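Local coordinates for uncharacterized conserved protein (Thermotoga maritima, PDB 2ZBV) that binds adenosine and probably acts on S-adenosyl-L-methionine as a SAM hydrolase or SAM-dependent halogenase, at residues Lys76-Lys81 against Ala106-Ile111; Arg114-Lys119 against Ala133-His138. One frame throughout, in Å; residues are numbered along the deposited sequence.

Contact 1. Residues Lys76-Lys81 against Ala106-Ile111; sequences KAIVMK and AEIREI
Lys81 O is gripped by two backbone N-H groups of one strand: Ala106 N at 2.8 Å and, more loosely, Glu107 N at 3.2 Å, the second on a lone pair in the carbonyl plane. Two residues thus face one, a classic beta bulge, and Ala106 CB lies 3.3 Å from Lys81 O. Lys81 N returns a bond to Glu107 O, nearly along the C=O axis. Past the bulge the pairing is regular antiparallel: Val79 and Arg109 exchange both their bonds, and Ile111 N donates almost straight to Ala77 O (2.9 Å), from above the carbonyl plane. These are the last two strands on one side of the mixed N-terminal sheet, with 105-110 outermost within the chain and strand 87-91 on the far side of 77-82. Ile78, Met80, Ile108 and Glu110 point to one face. On the face of Val79, its side chain and that of Ile111 cross at about a right angle, CG1 of Ile111 3.8 Å from Val79 CG2, and helix 127-140 covers both through Leu139, Ile131 and Val135. There, Arg109 bends at chi2 (-85°) to bring NE to Glu107 OE2, 2.6 Å away; the carboxylate oxygen lies in the guanidinium plane, while Gly149 O takes NH1. Glu110 stays extended, its CG anti to the backbone N, so OE2 accepts from a water that accepts from Ala77 N, and OE1 makes a long salt bridge to Lys76 NZ (3.7 Å). An alanine here would lose the carboxylate and probably leave that water less firmly held and Lys76 without this counter-charge.

Contact 2. Residues Arg114-Lys119 against Ala133-His138; sequences RELFYK and APVAAH
Leu116 carries this contact, in which a short 3-10 turn, 114-116, and the loop after it lie along helix 127-140 in the N-terminal domain. Its CB sits 4.0 Å from Val135 CG2 and about as far from His138 CD2. With CG anti to the carbonyl carbon (chi1 -56°) and CD1 taking the extended position, the other methyl, CD2, is turned over one face of the imidazole. That methyl lies 4.2 Å from the ring centroid of His138, a CH-pi contact 27° off the ring normal, and it is nearest to His138 CD2 and CG. Elsewhere the helix meets mostly main chain. Pro134 CB points toward the loop and comes 3.3 Å from Leu116 O, while CG rests against Tyr118 N and, at 4.0 Å, Tyr118 CB. The tyrosine side chain then leads off, its CG anti to the backbone N, and its hydroxyl bonds to Asp56 OD1 of the second subunit, tying the loop to the subunit interface. The ring of Phe117 has Arg114 CA over the centre of one face and also touches Ile131, a turn before Val135 in the helix. Ile25 of helix 14-25 touches both Pro134 and His138. The imidazole edge faces the loop backbone: Leu116 O lies in the ring plane, 3.5 Å from His138 CD2, and a water in the same plane bonds to His138 NE2 at 2.8 Å while donating a hydrogen to Phe117 O.

How the contacts relate
Following the chain from the N terminus, past the parallel strands 2-6, 31-33 and 62-66, one reaches strand 77-82; the chain turns back along 87-91, passes helix 97-103 and enters strand 105-110, where contact 1 closes a loop of 24 residues. It leaves that outermost strand at Ile111, and the loop carrying 114-119 soon meets helix 127-140, so contact 2 closes a shorter loop. The two follow in series, neither nested nor crossed, their centres about 14 Å apart. Ile111 joins them: its CG2 packs on Phe117 CE1 (3.7 Å) and on Val135 CG2, while Val79 touches Val135. The outer strands of the sheet, the connecting loop and the helix are packed together within the N-terminal domain.

Contact 1. Residues Lys76-Lys81 against Ala106-Ile111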
# COMPACT_ATOMS: atom_id res chain seq x y z
N LYS A 76 23.01 -15.50 -10.73
CA LYS A 76 23.30 -14.32 -11.54
C LYS A 76 22.24 -13.22 -11.43
O LYS A 76 21.06 -13.49 -11.22
CB LYS A 76 23.44 -14.72 -13.01
CG LYS A 76 24.61 -15.67 -13.32
CD LYS A 76 24.60 -16.09 -14.79
CE LYS A 76 25.66 -17.15 -15.11
NZ LYS A 76 27.05 -16.62 -15.04
N ALA A 77 22.70 -11.99 -11.57
CA ALA A 77 21.84 -10.81 -11.56
C ALA A 77 21.79 -10.49 -13.06
O ALA A 77 22.83 -10.38 -13.70
CB ALA A 77 22.51 -9.68 -10.80
N ILE A 78 20.59 -10.35 -13.61
CA ILE A 78 20.47 -10.12 -15.05
C ILE A 78 19.49 -9.03 -15.48
O ILE A 78 18.72 -8.50 -14.68
CB ILE A 78 20.01 -11.42 -15.77
CG1 ILE A 78 18.62 -11.83 -15.26
CG2 ILE A 78 20.99 -12.56 -15.51
CD1 ILE A 78 18.00 -12.98 -16.03
N VAL A 79 19.56 -8.71 -16.77
CA VAL A 79 18.67 -7.73 -17.40
C VAL A 79 18.27 -8.39 -18.72
O VAL A 79 19.12 -8.72 -19.54
CB VAL A 79 19.36 -6.38 -17.71
CG1 VAL A 79 18.39 -5.49 -18.47
CG2 VAL A 79 19.78 -5.68 -16.42
N MSE A 80 16.97 -8.58 -18.90
CA MSE A 80 16.45 -9.23 -20.11
C MSE A 80 15.67 -8.25 -20.97
O MSE A 80 15.00 -7.34 -20.46
CB MSE A 80 15.55 -10.41 -19.73
CG MSE A 80 14.92 -11.16 -20.91
SE MSE A 80 13.50 -12.37 -20.39
CE MSE A 80 14.55 -13.92 -19.99
N LYS A 81 15.79 -8.42 -22.28
CA LYS A 81 15.06 -7.59 -23.23
C LYS A 81 14.18 -8.56 -24.00
O LYS A 81 14.67 -9.53 -24.59
CB LYS A 81 16.00 -6.87 -24.19
CG LYS A 81 15.29 -5.94 -25.17
CD LYS A 81 16.24 -5.41 -26.23
CE LYS A 81 15.50 -4.62 -27.30
NZ LYS A 81 16.39 -4.31 -28.47
N ALA A 106 14.91 -11.37 -26.63
CA ALA A 106 15.71 -10.69 -27.63
C ALA A 106 17.18 -10.65 -27.21
O ALA A 106 18.08 -10.83 -28.03
CB ALA A 106 15.19 -9.27 -27.83
N GLU A 107 17.42 -10.43 -25.92
CA GLU A 107 18.79 -10.33 -25.42
C GLU A 107 18.83 -10.40 -23.90
O GLU A 107 17.93 -9.89 -23.23
CB GLU A 107 19.39 -9.01 -25.88
CG GLU A 107 20.81 -8.74 -25.45
CD GLU A 107 21.30 -7.38 -25.93
OE1 GLU A 107 21.09 -7.07 -27.12
OE2 GLU A 107 21.88 -6.63 -25.12
N ILE A 108 19.88 -11.03 -23.36
CA ILE A 108 20.07 -11.15 -21.92
C ILE A 108 21.48 -10.70 -21.55
O ILE A 108 22.46 -11.13 -22.17
CB ILE A 108 19.91 -12.60 -21.43
CG1 ILE A 108 18.62 -13.21 -21.97
CG2 ILE A 108 19.89 -12.62 -19.91
CD1 ILE A 108 18.50 -14.70 -21.66
N ARG A 109 21.58 -9.84 -20.54
CA ARG A 109 22.86 -9.32 -20.07
C ARG A 109 23.05 -9.65 -18.59
O ARG A 109 22.09 -9.67 -17.83
CB ARG A 109 22.90 -7.80 -20.20
CG ARG A 109 22.77 -7.27 -21.60
CD ARG A 109 24.11 -7.25 -22.27
NE ARG A 109 24.00 -6.97 -23.69
CZ ARG A 109 25.05 -6.88 -24.50
NH1 ARG A 109 26.27 -7.04 -24.03
NH2 ARG A 109 24.86 -6.66 -25.80
N GLU A 110 24.29 -9.91 -18.19
CA GLU A 110 24.55 -10.14 -16.79
C GLU A 110 24.97 -8.77 -16.27
O GLU A 110 25.66 -8.02 -16.96
CB GLU A 110 25.67 -11.16 -16.58
CG GLU A 110 26.14 -11.23 -15.12
CD GLU A 110 26.94 -12.48 -14.82
OE1 GLU A 110 27.50 -13.07 -15.76
OE2 GLU A 110 27.01 -12.86 -13.63
N ILE A 111 24.52 -8.42 -15.07
CA ILE A 111 24.86 -7.15 -14.49
C ILE A 111 26.29 -7.26 -13.94
O ILE A 111 26.52 -7.89 -12.91
CB ILE A 111 23.87 -6.78 -13.35
CG1 ILE A 111 22.45 -6.67 -13.94
CG2 ILE A 111 24.29 -5.48 -12.68
CD1 ILE A 111 21.36 -6.37 -12.91
O HOH W 1 25.47 -11.39 -11.66

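Contact 2. Residues Arg114-Lys119 against Ala133-His138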
# COMPACT_ATOMS: atom_id res chain seq x y z
N ARG A 114 29.93 -2.56 -12.32
CA ARG A 114 29.86 -2.09 -10.94
C ARG A 114 29.64 -0.58 -10.82
O ARG A 114 29.26 -0.09 -9.76
CB ARG A 114 31.12 -2.48 -10.18
CG ARG A 114 31.40 -3.98 -10.19
CD ARG A 114 32.60 -4.32 -9.31
NE ARG A 114 32.27 -4.28 -7.89
CZ ARG A 114 31.52 -5.18 -7.26
NH1 ARG A 114 31.02 -6.21 -7.94
NH2 ARG A 114 31.28 -5.06 -5.97
N GLU A 115 29.87 0.15 -11.90
CA GLU A 115 29.69 1.60 -11.88
C GLU A 115 28.22 2.02 -11.82
O GLU A 115 27.90 3.18 -11.56
CB GLU A 115 30.37 2.23 -13.10
CG GLU A 115 31.88 2.01 -13.14
CD GLU A 115 32.55 2.51 -11.87
OE1 GLU A 115 32.48 3.73 -11.61
OE2 GLU A 115 33.16 1.69 -11.14
N LEU A 116 27.33 1.06 -12.06
CA LEU A 116 25.90 1.32 -12.05
C LEU A 116 25.30 1.11 -10.65
O LEU A 116 24.15 1.49 -10.40
CB LEU A 116 25.20 0.41 -13.05
CG LEU A 116 25.73 0.50 -14.49
CD1 LEU A 116 25.04 -0.55 -15.36
CD2 LEU A 116 25.49 1.91 -15.04
N PHE A 117 26.07 0.51 -9.76
CA PHE A 117 25.60 0.21 -8.40
C PHE A 117 25.39 1.44 -7.54
O PHE A 117 25.96 2.50 -7.80
CB PHE A 117 26.59 -0.73 -7.69
CG PHE A 117 26.75 -2.07 -8.37
CD1 PHE A 117 26.04 -2.39 -9.53
CD2 PHE A 117 27.61 -3.03 -7.83
CE1 PHE A 117 26.18 -3.63 -10.14
CE2 PHE A 117 27.75 -4.28 -8.43
CZ PHE A 117 27.03 -4.58 -9.59
N TYR A 118 24.58 1.29 -6.50
CA TYR A 118 24.29 2.36 -5.56
C TYR A 118 25.46 2.46 -4.59
O TYR A 118 25.79 3.55 -4.11
CB TYR A 118 22.97 2.05 -4.82
CG TYR A 118 22.73 2.80 -3.53
CD1 TYR A 118 22.74 4.20 -3.47
CD2 TYR A 118 22.45 2.10 -2.35
CE1 TYR A 118 22.47 4.88 -2.27
CE2 TYR A 118 22.18 2.76 -1.15
CZ TYR A 118 22.19 4.15 -1.12
OH TYR A 118 21.91 4.79 0.07
N LYS A 119 26.11 1.33 -4.31
CA LYS A 119 27.26 1.32 -3.42
C LYS A 119 28.39 0.47 -3.98
O LYS A 119 28.15 -0.53 -4.66
CB LYS A 119 26.87 0.82 -2.03
CG LYS A 119 26.00 1.81 -1.28
CD LYS A 119 25.96 1.55 0.22
CE LYS A 119 25.24 0.27 0.56
NZ LYS A 119 24.95 0.25 2.02
N ALA A 133 17.78 -1.85 -8.28
CA ALA A 133 17.11 -0.56 -8.40
C ALA A 133 17.93 0.46 -9.18
O ALA A 133 17.44 1.06 -10.13
CB ALA A 133 16.75 -0.01 -7.01
N PRO A 134 19.20 0.68 -8.79
CA PRO A 134 19.98 1.66 -9.54
C PRO A 134 20.16 1.30 -11.01
O PRO A 134 20.15 2.18 -11.88
CB PRO A 134 21.30 1.72 -8.76
CG PRO A 134 21.38 0.38 -8.06
CD PRO A 134 19.95 0.17 -7.63
N VAL A 135 20.31 0.01 -11.30
CA VAL A 135 20.45 -0.42 -12.68
C VAL A 135 19.18 -0.09 -13.47
O VAL A 135 19.25 0.44 -14.59
CB VAL A 135 20.75 -1.94 -12.76
CG1 VAL A 135 20.51 -2.46 -14.17
CG2 VAL A 135 22.20 -2.18 -12.36
N ALA A 136 18.02 -0.38 -12.88
CA ALA A 136 16.75 -0.07 -13.54
C ALA A 136 16.66 1.43 -13.74
O ALA A 136 16.20 1.90 -14.78
CB ALA A 136 15.58 -0.56 -12.69
N ALA A 137 17.10 2.19 -12.73
CA ALA A 137 17.07 3.65 -12.80
C ALA A 137 17.90 4.17 -13.98
O ALA A 137 17.45 5.06 -14.70
CB ALA A 137 17.57 4.25 -11.50
N HIS A 138 19.10 3.63 -14.16
CA HIS A 138 19.98 4.05 -15.26
C HIS A 138 19.39 3.67 -16.62
O HIS A 138 19.40 4.46 -17.56
CB HIS A 138 21.38 3.43 -15.11
CG HIS A 138 22.19 4.02 -13.99
ND1 HIS A 138 22.55 5.35 -13.95
CD2 HIS A 138 22.70 3.45 -12.87
CE1 HIS A 138 23.24 5.58 -12.84
NE2 HIS A 138 23.35 4.45 -12.17
O HOH W 2 24.60 4.51 -9.63